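PDB 1RYB: chloroplastic group IIB intron splicing facilitator CRS2, chloroplastic from Zea mays, which is required for splicing of group IIB introns in chloroplasts, acting in complexes with CAF1 or CAF2, and has the peptidyl-tRNA hydrolase fold without that activity. Local coordinates for residues Tyr31-Asn36 against Leu164-Ser169. Residues are numbered along the deposited sequence; the frame is centred on the assembly and turned at random.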
# COMPACT_ATOMS: atom_id res chain seq x y z
N TYR A 31 9.88 -2.76 -11.13
CA TYR A 31 10.05 -1.44 -10.68
C TYR A 31 9.33 -0.49 -11.58
O TYR A 31 9.47 -0.57 -12.76
CB TYR A 31 11.58 -1.11 -10.56
CG TYR A 31 11.85 0.30 -10.05
CD1 TYR A 31 11.99 0.58 -8.69
CD2 TYR A 31 11.87 1.37 -10.95
CE1 TYR A 31 12.17 1.89 -8.22
CE2 TYR A 31 12.03 2.68 -10.51
CZ TYR A 31 12.18 2.94 -9.15
OH TYR A 31 12.33 4.26 -8.71
N GLY A 32 8.52 0.42 -11.02
CA GLY A 32 7.85 1.41 -11.81
C GLY A 32 6.55 0.96 -12.46
O GLY A 32 5.84 1.76 -13.05
N THR A 33 6.24 -0.34 -12.30
CA THR A 33 5.03 -0.90 -12.87
C THR A 33 3.80 -0.51 -12.08
O THR A 33 3.88 -0.16 -10.90
CB THR A 33 5.15 -2.40 -13.09
OG1 THR A 33 5.24 -3.06 -11.86
CG2 THR A 33 6.42 -2.76 -13.94
N ARG A 34 2.70 -0.46 -12.75
CA ARG A 34 1.44 0.01 -12.10
C ARG A 34 1.09 -0.78 -10.84
O ARG A 34 0.66 -0.19 -9.81
CB ARG A 34 0.27 -0.02 -13.06
CG ARG A 34 0.53 0.88 -14.29
CD ARG A 34 -0.80 1.12 -15.06
NE ARG A 34 -0.70 2.06 -16.21
CZ ARG A 34 -0.23 1.71 -17.43
NH1 ARG A 34 0.21 0.46 -17.67
NH2 ARG A 34 -0.14 2.66 -18.41
N HIS A 35 1.21 -2.08 -10.94
CA HIS A 35 0.90 -2.95 -9.79
C HIS A 35 1.88 -2.75 -8.62
O HIS A 35 1.65 -3.29 -7.54
CB HIS A 35 0.98 -4.42 -10.26
CG HIS A 35 -0.05 -5.40 -9.71
ND1 HIS A 35 -1.27 -5.01 -9.27
CD2 HIS A 35 0.01 -6.75 -9.62
CE1 HIS A 35 -1.93 -6.08 -8.90
NE2 HIS A 35 -1.16 -7.15 -9.08
N ASN A 36 2.96 -1.99 -8.80
CA ASN A 36 3.89 -1.69 -7.72
C ASN A 36 3.71 -0.32 -7.13
O ASN A 36 4.52 0.12 -6.35
CB ASN A 36 5.34 -1.75 -8.23
CG ASN A 36 5.91 -3.16 -8.03
OD1 ASN A 36 5.21 -4.17 -8.10
ND2 ASN A 36 7.16 -3.24 -7.64
N LEU A 164 1.41 -4.77 -15.38
CA LEU A 164 2.78 -5.04 -15.34
C LEU A 164 3.59 -4.21 -16.26
O LEU A 164 4.74 -4.53 -16.51
CB LEU A 164 3.08 -6.55 -15.59
CG LEU A 164 2.43 -7.47 -14.60
CD1 LEU A 164 2.91 -8.89 -14.91
CD2 LEU A 164 2.79 -7.11 -13.14
N GLN A 165 3.01 -3.09 -16.63
CA GLN A 165 3.65 -2.03 -17.46
C GLN A 165 3.83 -0.76 -16.68
O GLN A 165 3.26 -0.57 -15.64
CB GLN A 165 2.82 -1.72 -18.69
CG GLN A 165 3.28 -2.68 -19.83
CD GLN A 165 4.63 -2.22 -20.40
OE1 GLN A 165 5.16 -2.83 -21.36
NE2 GLN A 165 5.17 -1.13 -19.82
N LYS A 166 4.70 0.06 -17.15
CA LYS A 166 4.98 1.32 -16.46
C LYS A 166 3.91 2.35 -16.78
O LYS A 166 3.18 2.25 -17.76
CB LYS A 166 6.36 1.79 -16.91
CG LYS A 166 7.45 0.86 -16.33
CD LYS A 166 8.85 1.50 -16.20
CE LYS A 166 9.99 0.48 -16.02
NZ LYS A 166 11.31 1.08 -15.77
N PHE A 167 3.83 3.38 -15.98
CA PHE A 167 2.89 4.40 -16.23
C PHE A 167 3.36 5.19 -17.43
O PHE A 167 4.58 5.40 -17.58
CB PHE A 167 2.85 5.37 -15.04
CG PHE A 167 2.18 4.79 -13.81
CD1 PHE A 167 2.94 4.36 -12.72
CD2 PHE A 167 0.78 4.63 -13.76
CE1 PHE A 167 2.29 3.91 -11.55
CE2 PHE A 167 0.13 4.16 -12.62
CZ PHE A 167 0.92 3.70 -11.55
N SER A 168 2.41 5.72 -18.19
CA SER A 168 2.73 6.64 -19.30
C SER A 168 3.31 7.91 -18.76
O SER A 168 3.25 8.20 -17.56
CB SER A 168 1.56 6.94 -20.21
OG SER A 168 0.60 7.74 -19.55
N SER A 169 3.87 8.72 -19.65
CA SER A 169 4.46 9.97 -19.21
C SER A 169 3.44 10.81 -18.51
O SER A 169 3.72 11.49 -17.48
CB SER A 169 4.90 10.78 -20.44
OG SER A 169 6.05 10.22 -21.01
O HOH W 1 6.28 4.18 -13.87
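Arg34 reaches across the ring of Phe167 where two loops of the peptidyl-tRNA hydrolase fold meet: residues 31-36 lead into helix 37-48, and residues 164-169 lead into helix 169-192. Its CG, anti to the carbonyl carbon (chi1 -60°), lies over one face of the ring, offset toward the rim, in a CH-pi contact 3.9 Å from the ring centroid. From there the chain runs extended, with NE 3.8 Å from Phe167 CD2, and the guanidinium stands steeply to the ring, the planes 74° apart. Lys166 O sits above one guanidinium face, too poorly angled to accept a hydrogen bond. The charged end is instead held by a salt bridge from NH2 to Glu171, which also accepts from Ser168 N, and by a bond from NH1 to Phe162 O. Arginine suits this place because its CG packs over an aromatic face while its tip still reaches an acid and a carbonyl. An alanine here would probably leave Glu171 without its charged mate and take away the CG contact over the Phe167 ring. The backbones join through Arg34 N, which donates to Gln165 O at 2.9 Å. Threonine's branching gives Thr33 a hydroxyl for Tyr30 O and a methyl, CG2, 3.5 Å from Leu164 O. Next door, His35, the counterpart by similarity of the hydrolase proton acceptor, hydrogen-bonds Asp107 through ND1, so the contact borders the site corresponding to the hydrolase active site. At Gly32's positive phi (83°) a CB would press on Tyr31 O and crowd Lys166 CD; Gly32 O accepts from a water at 2.6 Å, which weakly accepts from Phe167 N.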